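Local coordinates for protein oxidoreductase, short-chain dehydrogenase/reductase family (Aeromonas hydrophila subsp. hydrophila, PDB 3L6E) that probably works as an NAD(P)-dependent short-chain dehydrogenase/reductase, tentatively assigned as a 3-dehydrosphinganine reductase of sphingolipid metabolism, at residues D57-E62 and N108-I113; E160-E165 and L171-L176. All coordinates share one frame; numbering follows the deposited sequence.

Interaction 1. Residues D57-E62 and N108-I113. Unlike the reference sequence in segment 108-113: Val110 (reference Ile).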
loop_
_atom_site.group_PDB
_atom_site.type_symbol
_atom_site.label_atom_id
_atom_site.label_comp_id
_atom_site.label_asym_id
_atom_site.label_seq_id
_atom_site.Cartn_x
_atom_site.Cartn_y
_atom_site.Cartn_z
ATOM N N ASP A 57 25.094 9.178 13.420
ATOM C CA ASP A 57 24.617 10.235 12.541
ATOM C C ASP A 57 24.783 9.722 11.119
ATOM O O ASP A 57 25.894 9.630 10.609
ATOM C CB ASP A 57 25.386 11.546 12.762
ATOM C CG ASP A 57 24.687 12.754 12.138
ATOM O OD1 ASP A 57 23.481 12.657 11.816
ATOM O OD2 ASP A 57 25.342 13.806 11.972
ATOM N N LEU A 58 23.665 9.395 10.482
ATOM C CA LEU A 58 23.668 8.656 9.228
ATOM C C LEU A 58 24.038 9.457 7.981
ATOM O O LEU A 58 23.858 8.981 6.859
ATOM C CB LEU A 58 22.330 7.938 9.039
ATOM C CG LEU A 58 22.068 6.863 10.089
ATOM C CD1 LEU A 58 20.677 6.311 9.936
ATOM C CD2 LEU A 58 23.097 5.745 10.001
ATOM N N ALA A 59 24.608 10.643 8.180
ATOM C CA ALA A 59 24.976 11.508 7.072
ATOM C C ALA A 59 26.482 11.516 6.748
ATOM O O ALA A 59 26.938 12.341 5.965
ATOM C CB ALA A 59 24.455 12.931 7.313
ATOM N N HIS A 60 27.240 10.589 7.334
ATOM C CA HIS A 60 28.675 10.455 7.030
ATOM C C HIS A 60 29.100 9.005 6.814
ATOM O O HIS A 60 28.831 8.140 7.650
ATOM C CB HIS A 60 29.533 11.125 8.107
ATOM C CG HIS A 60 29.653 12.607 7.940
ATOM N ND1 HIS A 60 28.669 13.484 8.345
ATOM C CD2 HIS A 60 30.633 13.366 7.396
ATOM C CE1 HIS A 60 29.038 14.720 8.064
ATOM N NE2 HIS A 60 30.227 14.677 7.487
ATOM N N HIS A 61 29.774 8.766 5.690
ATOM C CA HIS A 61 30.082 7.420 5.186
ATOM C C HIS A 61 30.760 6.506 6.204
ATOM O O HIS A 61 30.446 5.318 6.276
ATOM C CB HIS A 61 30.916 7.508 3.897
ATOM C CG HIS A 61 31.138 6.186 3.220
ATOM N ND1 HIS A 61 32.392 5.644 3.038
ATOM C CD2 HIS A 61 30.265 5.297 2.688
ATOM C CE1 HIS A 61 32.283 4.479 2.423
ATOM N NE2 HIS A 61 31.001 4.244 2.202
ATOM N N GLU A 62 31.685 7.057 6.985
ATOM C CA GLU A 62 32.334 6.295 8.049
ATOM C C GLU A 62 31.346 5.947 9.166
ATOM O O GLU A 62 31.277 4.798 9.596
ATOM C CB GLU A 62 33.590 7.003 8.596
ATOM C CG GLU A 62 33.458 8.504 8.874
ATOM C CD GLU A 62 33.714 9.363 7.644
ATOM O OE1 GLU A 62 32.858 10.223 7.327
ATOM O OE2 GLU A 62 34.766 9.174 6.992
ATOM N N ASN A 108 18.592 14.037 5.019
ATOM C CA ASN A 108 17.598 13.276 4.324
ATOM C C ASN A 108 18.002 12.531 3.103
ATOM O O ASN A 108 17.731 11.382 3.010
ATOM C CB ASN A 108 16.354 14.073 4.102
ATOM C CG ASN A 108 15.722 14.428 5.364
ATOM O OD1 ASN A 108 16.274 14.209 6.402
ATOM N ND2 ASN A 108 14.572 14.963 5.298
ATOM N N LEU A 109 18.654 13.171 2.167
ATOM C CA LEU A 109 18.995 12.460 0.992
ATOM C C LEU A 109 20.262 11.687 1.161
ATOM O O LEU A 109 20.359 10.607 0.764
ATOM C CB LEU A 109 19.063 13.398 -0.158
ATOM C CG LEU A 109 19.412 12.776 -1.474
ATOM C CD1 LEU A 109 18.611 11.572 -1.791
ATOM C CD2 LEU A 109 19.236 13.831 -2.493
ATOM N N VAL A 110 21.223 12.275 1.793
ATOM C CA VAL A 110 22.522 11.676 2.061
ATOM C C VAL A 110 22.381 10.434 2.940
ATOM O O VAL A 110 22.971 9.384 2.649
ATOM C CB VAL A 110 23.490 12.702 2.701
ATOM C CG1 VAL A 110 24.797 12.053 3.108
ATOM C CG2 VAL A 110 23.758 13.856 1.744
ATOM N N SER A 111 21.594 10.540 4.008
ATOM C CA SER A 111 21.383 9.393 4.878
ATOM C C SER A 111 20.677 8.329 4.060
ATOM O O SER A 111 21.038 7.158 4.132
ATOM C CB SER A 111 20.600 9.758 6.149
ATOM O OG SER A 111 19.203 9.888 5.905
ATOM N N THR A 112 19.716 8.741 3.235
ATOM C CA THR A 112 18.968 7.767 2.446
ATOM C C THR A 112 19.888 7.002 1.498
ATOM O O THR A 112 19.796 5.782 1.399
ATOM C CB THR A 112 17.779 8.378 1.685
ATOM O OG1 THR A 112 16.842 8.910 2.620
ATOM C CG2 THR A 112 17.063 7.317 0.866
ATOM N N ILE A 113 20.778 7.725 0.831
ATOM C CA ILE A 113 21.730 7.125 -0.123
ATOM C C ILE A 113 22.749 6.194 0.539
ATOM O O ILE A 113 23.017 5.105 0.030
ATOM C CB ILE A 113 22.426 8.202 -0.971
ATOM C CG1 ILE A 113 21.398 8.815 -1.931
ATOM C CG2 ILE A 113 23.604 7.608 -1.752
ATOM C CD1 ILE A 113 21.901 9.958 -2.769
#

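Interaction 2. Residues E160-E165 and L171-L176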
loop_
_atom_site.group_PDB
_atom_site.type_symbol
_atom_site.label_atom_id
_atom_site.label_comp_id
_atom_site.label_asym_id
_atom_site.label_seq_id
_atom_site.Cartn_x
_atom_site.Cartn_y
_atom_site.Cartn_z
ATOM N N GLU A 160 13.773 4.785 -6.749
ATOM C CA GLU A 160 13.121 4.124 -7.891
ATOM C C GLU A 160 14.117 3.857 -9.008
ATOM O O GLU A 160 13.928 2.951 -9.815
ATOM C CB GLU A 160 11.945 4.957 -8.431
ATOM C CG GLU A 160 10.717 5.010 -7.488
ATOM C CD GLU A 160 9.511 5.740 -8.079
ATOM O OE1 GLU A 160 9.589 6.209 -9.239
ATOM O OE2 GLU A 160 8.472 5.839 -7.383
ATOM N N SER A 161 15.154 4.684 -9.067
ATOM C CA SER A 161 16.261 4.483 -9.980
ATOM C C SER A 161 17.158 3.355 -9.463
ATOM O O SER A 161 17.707 2.582 -10.249
ATOM C CB SER A 161 17.046 5.780 -10.145
ATOM O OG SER A 161 18.283 5.549 -10.775
ATOM N N LEU A 162 17.300 3.262 -8.142
ATOM C CA LEU A 162 18.066 2.173 -7.551
ATOM C C LEU A 162 17.319 0.849 -7.688
ATOM O O LEU A 162 17.935 -0.193 -7.957
ATOM C CB LEU A 162 18.386 2.450 -6.079
ATOM C CG LEU A 162 19.202 1.387 -5.330
ATOM C CD1 LEU A 162 20.518 1.087 -6.071
ATOM C CD2 LEU A 162 19.487 1.834 -3.918
ATOM N N ARG A 163 15.994 0.884 -7.501
ATOM C CA ARG A 163 15.201 -0.346 -7.603
ATOM C C ARG A 163 15.157 -0.925 -9.013
ATOM O O ARG A 163 15.208 -2.146 -9.173
ATOM C CB ARG A 163 13.804 -0.222 -6.994
ATOM C CG ARG A 163 12.867 0.764 -7.653
ATOM C CD ARG A 163 11.426 0.262 -7.686
ATOM N NE ARG A 163 10.895 -0.083 -6.371
ATOM C CZ ARG A 163 9.806 0.468 -5.826
ATOM N NH1 ARG A 163 9.392 0.070 -4.638
ATOM N NH2 ARG A 163 9.122 1.402 -6.464
ATOM N N ALA A 164 15.079 -0.058 -10.024
ATOM C CA ALA A 164 15.112 -0.507 -11.417
ATOM C C ALA A 164 16.485 -1.106 -11.777
ATOM O O ALA A 164 16.588 -1.991 -12.634
ATOM C CB ALA A 164 14.752 0.633 -12.362
ATOM N N GLU A 165 17.522 -0.607 -11.111
ATOM C CA GLU A 165 18.880 -1.116 -11.234
ATOM C C GLU A 165 19.016 -2.469 -10.531
ATOM O O GLU A 165 19.779 -3.328 -10.967
ATOM C CB GLU A 165 19.836 -0.088 -10.628
ATOM C CG GLU A 165 21.293 -0.483 -10.523
ATOM C CD GLU A 165 22.081 0.495 -9.668
ATOM O OE1 GLU A 165 23.001 0.049 -8.940
ATOM O OE2 GLU A 165 21.774 1.709 -9.716
ATOM N N LEU A 171 17.369 -8.479 -3.526
ATOM C CA LEU A 171 17.067 -7.381 -2.610
ATOM C C LEU A 171 15.872 -6.578 -3.126
ATOM O O LEU A 171 15.870 -6.113 -4.269
ATOM C CB LEU A 171 18.306 -6.508 -2.388
ATOM C CG LEU A 171 18.260 -5.263 -1.495
ATOM C CD1 LEU A 171 17.709 -5.560 -0.109
ATOM C CD2 LEU A 171 19.661 -4.682 -1.398
ATOM N N ARG A 172 14.847 -6.450 -2.290
ATOM C CA ARG A 172 13.588 -5.811 -2.692
ATOM C C ARG A 172 13.513 -4.392 -2.147
ATOM O O ARG A 172 13.804 -4.183 -0.983
ATOM C CB ARG A 172 12.394 -6.620 -2.168
ATOM C CG ARG A 172 12.110 -7.894 -2.939
ATOM C CD ARG A 172 11.254 -8.889 -2.147
ATOM N NE ARG A 172 11.277 -10.208 -2.793
ATOM C CZ ARG A 172 10.801 -11.335 -2.263
ATOM N NH1 ARG A 172 10.246 -11.343 -1.053
ATOM N NH2 ARG A 172 10.874 -12.470 -2.949
ATOM N N LEU A 173 13.119 -3.427 -2.981
ATOM C CA LEU A 173 12.909 -2.060 -2.504
ATOM C C LEU A 173 11.431 -1.775 -2.342
ATOM O O LEU A 173 10.635 -1.980 -3.261
ATOM C CB LEU A 173 13.652 -0.993 -3.352
ATOM C CG LEU A 173 15.086 -0.676 -2.869
ATOM C CD1 LEU A 173 15.928 -1.954 -2.833
ATOM C CD2 LEU A 173 15.823 0.421 -3.698
ATOM N N VAL A 174 11.091 -1.351 -1.123
ATOM C CA VAL A 174 9.732 -1.004 -0.719
ATOM C C VAL A 174 9.729 0.457 -0.252
ATOM O O VAL A 174 10.530 0.857 0.601
ATOM C CB VAL A 174 9.197 -1.935 0.400
ATOM C CG1 VAL A 174 7.776 -1.523 0.822
ATOM C CG2 VAL A 174 9.208 -3.442 -0.064
ATOM N N ASN A 175 8.855 1.253 -0.847
ATOM C CA ASN A 175 8.767 2.674 -0.508
ATOM C C ASN A 175 7.432 2.973 0.191
ATOM O O ASN A 175 6.394 2.654 -0.330
ATOM C CB ASN A 175 8.932 3.521 -1.762
ATOM C CG ASN A 175 10.313 3.414 -2.377
ATOM O OD1 ASN A 175 11.315 3.163 -1.698
ATOM N ND2 ASN A 175 10.377 3.625 -3.679
ATOM N N LEU A 176 7.473 3.573 1.372
ATOM C CA LEU A 176 6.272 3.768 2.182
ATOM C C LEU A 176 6.030 5.267 2.405
ATOM O O LEU A 176 6.951 5.979 2.772
ATOM C CB LEU A 176 6.423 3.062 3.540
ATOM C CG LEU A 176 6.943 1.608 3.503
ATOM C CD1 LEU A 176 7.501 1.175 4.839
ATOM C CD2 LEU A 176 5.894 0.629 3.030
#

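Interaction 1. Residues D57-E62 and N108-I113
The backbone oxygen of Leu58 receives the CA-H of Ser111, a C-H...O contact of 3.2 Å from Ser111 CA to Leu58 O with an angle of 148° at the hydrogen. Leu58 O also lies 3.4 Å from Ser111 CB, so it rests against the flank of the serine. This is a loop-to-helix contact of the Rossmann-type SDR fold: a type I turn from Asp57 to His60, leading from strand 51-55 into helix 61-75, meets the middle of helix 98-123. No conventional hydrogen bond joins the two segments, and the buried area is a modest 147 Å². Small residues suit so close an approach. Ala59 and Ser111 bring their CA atoms to 4.7 Å, and Leu58 sets its CB 3.8 Å from Ser111 CB before its branched end continues along the helix to Val115. On the neighbouring side of the helix Val110, a position that differs from the reference sequence, offers one methyl. Val110 CG1 stands anti to the backbone N (chi1 174°) and lies 3.6 Å from Ala59 O. The serine hydroxyl is occupied elsewhere: OG bonds back to Ser107 O, one helical turn earlier, and has a weak second bond with His83 NE2, so that a polar side chain can be buried here. Helix 98-123 has a wider pi-type turn at 108-110, starting at Asn108, which by comparison with the family is probably the asparagine of the Asn-Ser-Tyr-Lys catalytic tetrad. Just beyond it Thr112 faces helix 145-165, where it touches Met155 and Leu159, while its hydroxyl is satisfied within its own helix. Thr112 OG1 donates to Asn108 O over 2.7 Å, almost in line with the carbonyl bond; the same oxygen also takes a weak bond from Thr112 N.

Interaction 2. Residues E160-E165 and L171-L176
The guanidinium of Arg163 has the side-chain amide of Asn175 over one face, displaced toward the rim, and the carbonyl oxygen of Leu173 at its edge, in plane. The two flat groups are not stacked squarely, their planes being 33° apart. At the edge Arg163 NH1 donates to Leu173 O over 2.8 Å in an almost straight bond, 175° at the hydrogen, although it reaches that oxygen from well above the carbonyl plane. The contact belongs to the beta-alpha-beta crossover of strand 128-137, helix 145-165 and strand 171-181: the end of the helix lies over the start of the strand, the two short segments running roughly antiparallel with their axes 8.6 Å apart at the closest. Arginine serves this place twice. Arg163 CB packs on Leu173 CB at 3.7 Å, and the CG beyond it, held between the backbone N and the carbonyl carbon (chi1 64°), begins a bent chain that carries the charged end along the strand. Leu173 points toward the helix and rests its CD2 against it, 3.9 Å from Leu162 CG and 3.8 Å from Arg163 N. The side chains of Leu162 and Leu173 cross at about a right angle. Glu160 makes only a marginal contact, its CG beside the Asn175 amide, while its carboxylate turns to a salt bridge with Arg156. The guanidinium also reaches the adjacent strand 217-226, where NH1 bonds to Thr220 O and NH2 forms a salt bridge with Asp221. One cationic group thus ties the helix to two neighbouring strands, and the Asp221 carboxylate would be expected to offset its charge where that charge is partly withdrawn from solvent.

Interaction 1 and interaction 2 follow one another along the chain, with centres 18 Å apart and nearest atoms about 6 Å apart, and they do not touch. Helices 98-123 and 145-165, which pack together, connect them: Thr112 of interaction 1 lies on Leu159, and Leu162 of interaction 2 lies on Ala116. Of the edge strands of the parallel sheet, 51-55 leads into 57-62, whereas 217-226 lies beside 171-176. In SDR enzymes the helix corresponding to 145-165 carries the Tyr-Lys pair near its start; interaction 1, through helix 98-123 and its turn at Asn108, probably adjoins the active site, whereas interaction 2, at the far end of helix 145-165, is probably remote from it.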